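Local coordinates for putative methylthioribose-1-phosphate isomerase (Archaeoglobus fulgidus, PDB 1T5O), which probably interconverts 5-methylthioribose 1-phosphate and 5-methylthioribulose 1-phosphate, an isomerase step of methionine biosynthesis, at residues Ala47-Ile58 with Asn93-Leu102. Numbering follows the deposited sequence.
Sequences APALEAAGAYGI and NLFVGIERAL
Gly-54 and Gly-97 bring two helices of the N-terminal helical region backbone to backbone, a worked example of close packing between helices that run in the same general direction: the axes of 47-58 and 93-102 approach to 6.6 Å and cross at -31°. With no side chain on either glycine at the crossing, the two helices meet through CA-H...O contacts. Gly-97 CA lies 3.3 Å from Glu-51 O, and Glu-51 CA in turn lies 3.2 Å from Asn-93 O; Leu-94 CA and Leu-50 O make a longer contact of the same kind. On one flank Glu-51 is a knob among Asn-93, Val-96, Gly-97 and Arg-100. With CG anti to its own nitrogen (chi1 -173°) and the chain extended, its carboxylate reaches past Val-96 CG1 to a long salt bridge with Arg-100, while a water donates to both Glu-51 OE1 and Asn-93 OD1, tying the two helices together. At the N-terminal end Ala-47, predicted to bind substrate, rests its CB against the Asn-93 amide. Further along, Ala-101 CB fits against Ala-55 and, at 3.6 Å, against Ile-58 CB. Outside the pair, helix 111-141 packs on Ala-55 and helix 70-85 on Ile-58 and Ile-98. Tightest among the carbons is Ile-98 CD1, pressed to 3.3 Å from Gly-54 CA.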
loop_
_atom_site.group_PDB
_atom_site.type_symbol
_atom_site.label_atom_id
_atom_site.label_comp_id
_atom_site.label_asym_id
_atom_site.label_seq_id
_atom_site.Cartn_x
_atom_site.Cartn_y
_atom_site.Cartn_z
ATOM N N ALA A 47 -10.110 -12.772 16.135
ATOM C CA ALA A 47 -10.020 -13.858 17.113
ATOM C C ALA A 47 -11.275 -14.057 17.977
ATOM O O ALA A 47 -11.854 -15.147 17.989
ATOM C CB ALA A 47 -8.790 -13.659 18.008
ATOM N N PRO A 48 -11.709 -13.020 18.713
ATOM C CA PRO A 48 -12.903 -13.150 19.559
ATOM C C PRO A 48 -14.153 -13.514 18.765
ATOM O O PRO A 48 -14.974 -14.299 19.216
ATOM C CB PRO A 48 -13.021 -11.771 20.199
ATOM C CG PRO A 48 -11.605 -11.286 20.195
ATOM C CD PRO A 48 -11.138 -11.671 18.843
ATOM N N ALA A 49 -14.293 -12.928 17.582
ATOM C CA ALA A 49 -15.441 -13.201 16.736
ATOM C C ALA A 49 -15.439 -14.681 16.378
ATOM O O ALA A 49 -16.486 -15.346 16.380
ATOM C CB ALA A 49 -15.370 -12.356 15.476
ATOM N N LEU A 50 -14.246 -15.206 16.101
ATOM C CA LEU A 50 -14.113 -16.604 15.727
ATOM C C LEU A 50 -14.317 -17.520 16.908
ATOM O O LEU A 50 -14.733 -18.673 16.740
ATOM C CB LEU A 50 -12.747 -16.870 15.099
ATOM C CG LEU A 50 -12.635 -16.341 13.675
ATOM C CD1 LEU A 50 -11.218 -16.582 13.167
ATOM C CD2 LEU A 50 -13.662 -17.044 12.768
ATOM N N GLU A 51 -13.997 -17.027 18.103
ATOM C CA GLU A 51 -14.184 -17.841 19.287
ATOM C C GLU A 51 -15.684 -17.962 19.500
ATOM O O GLU A 51 -16.201 -19.047 19.760
ATOM C CB GLU A 51 -13.555 -17.199 20.527
ATOM C CG GLU A 51 -13.616 -18.133 21.733
ATOM C CD GLU A 51 -13.343 -17.426 23.035
ATOM O OE1 GLU A 51 -13.231 -16.189 23.018
ATOM O OE2 GLU A 51 -13.256 -18.099 24.080
ATOM N N ALA A 52 -16.371 -16.828 19.388
ATOM C CA ALA A 52 -17.814 -16.802 19.552
ATOM C C ALA A 52 -18.467 -17.634 18.440
ATOM O O ALA A 52 -19.495 -18.286 18.662
ATOM C CB ALA A 52 -18.317 -15.340 19.527
ATOM N N ALA A 53 -17.873 -17.624 17.247
ATOM C CA ALA A 53 -18.412 -18.417 16.143
ATOM C C ALA A 53 -18.316 -19.907 16.494
ATOM O O ALA A 53 -19.260 -20.677 16.273
ATOM C CB ALA A 53 -17.643 -18.138 14.851
ATOM N N GLY A 54 -17.167 -20.308 17.036
ATOM C CA GLY A 54 -16.975 -21.691 17.431
ATOM C C GLY A 54 -18.009 -22.139 18.455
ATOM O O GLY A 54 -18.601 -23.207 18.309
ATOM N N ALA A 55 -18.226 -21.323 19.487
ATOM C CA ALA A 55 -19.193 -21.641 20.545
ATOM C C ALA A 55 -20.637 -21.624 20.059
ATOM O O ALA A 55 -21.407 -22.524 20.376
ATOM C CB ALA A 55 -19.033 -20.673 21.721
ATOM N N TYR A 56 -21.019 -20.596 19.309
ATOM C CA TYR A 56 -22.389 -20.541 18.808
ATOM C C TYR A 56 -22.577 -21.688 17.828
ATOM O O TYR A 56 -23.695 -22.167 17.633
ATOM C CB TYR A 56 -22.676 -19.216 18.101
ATOM C CG TYR A 56 -22.898 -18.053 19.043
ATOM C CD1 TYR A 56 -23.817 -18.141 20.093
ATOM C CD2 TYR A 56 -22.235 -16.847 18.854
ATOM C CE1 TYR A 56 -24.070 -17.041 20.929
ATOM C CE2 TYR A 56 -22.478 -15.745 19.670
ATOM C CZ TYR A 56 -23.390 -15.843 20.700
ATOM O OH TYR A 56 -23.621 -14.746 21.498
ATOM N N GLY A 57 -21.470 -22.119 17.216
ATOM C CA GLY A 57 -21.531 -23.216 16.266
ATOM C C GLY A 57 -22.103 -24.457 16.927
ATOM O O GLY A 57 -22.961 -25.127 16.355
ATOM N N ILE A 58 -21.619 -24.753 18.136
ATOM C CA ILE A 58 -22.062 -25.909 18.918
ATOM C C ILE A 58 -23.525 -25.736 19.338
ATOM O O ILE A 58 -24.292 -26.698 19.319
ATOM C CB ILE A 58 -21.167 -26.093 20.189
ATOM C CG1 ILE A 58 -19.705 -26.327 19.778
ATOM C CG2 ILE A 58 -21.706 -27.220 21.076
ATOM C CD1 ILE A 58 -19.474 -27.470 18.765
ATOM N N ASN A 93 -8.447 -19.654 18.692
ATOM C CA ASN A 93 -9.688 -19.098 19.228
ATOM C C ASN A 93 -10.918 -19.855 18.784
ATOM O O ASN A 93 -11.849 -20.074 19.559
ATOM C CB ASN A 93 -9.771 -17.631 18.838
ATOM C CG ASN A 93 -8.674 -16.832 19.481
ATOM O OD1 ASN A 93 -8.727 -16.556 20.672
ATOM N ND2 ASN A 93 -7.643 -16.491 18.705
ATOM N N LEU A 94 -10.925 -20.248 17.526
ATOM C CA LEU A 94 -12.026 -21.025 17.001
ATOM C C LEU A 94 -12.037 -22.344 17.780
ATOM O O LEU A 94 -13.102 -22.860 18.139
ATOM C CB LEU A 94 -11.795 -21.286 15.517
ATOM C CG LEU A 94 -12.620 -22.373 14.847
ATOM C CD1 LEU A 94 -14.105 -22.172 15.133
ATOM C CD2 LEU A 94 -12.339 -22.317 13.353
ATOM N N PHE A 95 -10.843 -22.881 18.042
ATOM C CA PHE A 95 -10.701 -24.125 18.789
ATOM C C PHE A 95 -11.214 -23.951 20.214
ATOM O O PHE A 95 -11.925 -24.808 20.735
ATOM C CB PHE A 95 -9.227 -24.562 18.852
ATOM C CG PHE A 95 -8.983 -25.757 19.738
ATOM C CD1 PHE A 95 -9.083 -27.044 19.236
ATOM C CD2 PHE A 95 -8.687 -25.588 21.092
ATOM C CE1 PHE A 95 -8.892 -28.164 20.073
ATOM C CE2 PHE A 95 -8.498 -26.680 21.935
ATOM C CZ PHE A 95 -8.599 -27.973 21.431
ATOM N N VAL A 96 -10.843 -22.848 20.848
ATOM C CA VAL A 96 -11.265 -22.598 22.217
ATOM C C VAL A 96 -12.789 -22.511 22.316
ATOM O O VAL A 96 -13.397 -23.107 23.215
ATOM C CB VAL A 96 -10.602 -21.307 22.759
ATOM C CG1 VAL A 96 -11.361 -20.759 23.974
ATOM C CG2 VAL A 96 -9.168 -21.615 23.140
ATOM N N GLY A 97 -13.396 -21.772 21.387
ATOM C CA GLY A 97 -14.840 -21.624 21.383
ATOM C C GLY A 97 -15.540 -22.959 21.227
ATOM O O GLY A 97 -16.467 -23.272 21.970
ATOM N N ILE A 98 -15.080 -23.744 20.256
ATOM C CA ILE A 98 -15.628 -25.075 19.989
ATOM C C ILE A 98 -15.550 -25.970 21.225
ATOM O O ILE A 98 -16.570 -26.480 21.696
ATOM C CB ILE A 98 -14.844 -25.801 18.874
ATOM C CG1 ILE A 98 -14.975 -25.051 17.540
ATOM C CG2 ILE A 98 -15.312 -27.253 18.781
ATOM C CD1 ILE A 98 -16.377 -24.909 17.066
ATOM N N GLU A 99 -14.337 -26.154 21.751
ATOM C CA GLU A 99 -14.145 -27.025 22.903
ATOM C C GLU A 99 -14.833 -26.564 24.184
ATOM O O GLU A 99 -15.281 -27.387 24.979
ATOM C CB GLU A 99 -12.640 -27.308 23.130
ATOM C CG GLU A 99 -11.882 -26.574 24.274
ATOM C CD GLU A 99 -12.306 -26.947 25.715
ATOM O OE1 GLU A 99 -12.447 -28.150 26.067
ATOM O OE2 GLU A 99 -12.474 -26.012 26.521
ATOM N N ARG A 100 -14.939 -25.259 24.396
ATOM C CA ARG A 100 -15.594 -24.798 25.613
ATOM C C ARG A 100 -17.099 -24.989 25.580
ATOM O O ARG A 100 -17.719 -25.308 26.600
ATOM C CB ARG A 100 -15.256 -23.342 25.879
ATOM C CG ARG A 100 -13.906 -23.190 26.534
ATOM C CD ARG A 100 -14.033 -22.266 27.717
ATOM N NE ARG A 100 -13.449 -20.979 27.411
ATOM C CZ ARG A 100 -13.439 -19.946 28.244
ATOM N NH1 ARG A 100 -14.000 -20.042 29.446
ATOM N NH2 ARG A 100 -12.838 -18.827 27.871
ATOM N N ALA A 101 -17.674 -24.805 24.399
ATOM C CA ALA A 101 -19.107 -24.955 24.205
ATOM C C ALA A 101 -19.473 -26.439 24.245
ATOM O O ALA A 101 -20.473 -26.816 24.850
ATOM C CB ALA A 101 -19.523 -24.323 22.866
ATOM N N LEU A 102 -18.650 -27.270 23.611
ATOM C CA LEU A 102 -18.881 -28.715 23.576
ATOM C C LEU A 102 -18.787 -29.305 24.974
ATOM O O LEU A 102 -19.663 -30.056 25.407
ATOM C CB LEU A 102 -17.847 -29.402 22.681
ATOM C CG LEU A 102 -18.029 -30.923 22.503
ATOM C CD1 LEU A 102 -19.396 -31.198 21.879
ATOM C CD2 LEU A 102 -16.921 -31.491 21.625
HETATM O O HOH W 1 -10.964 -14.421 21.662
#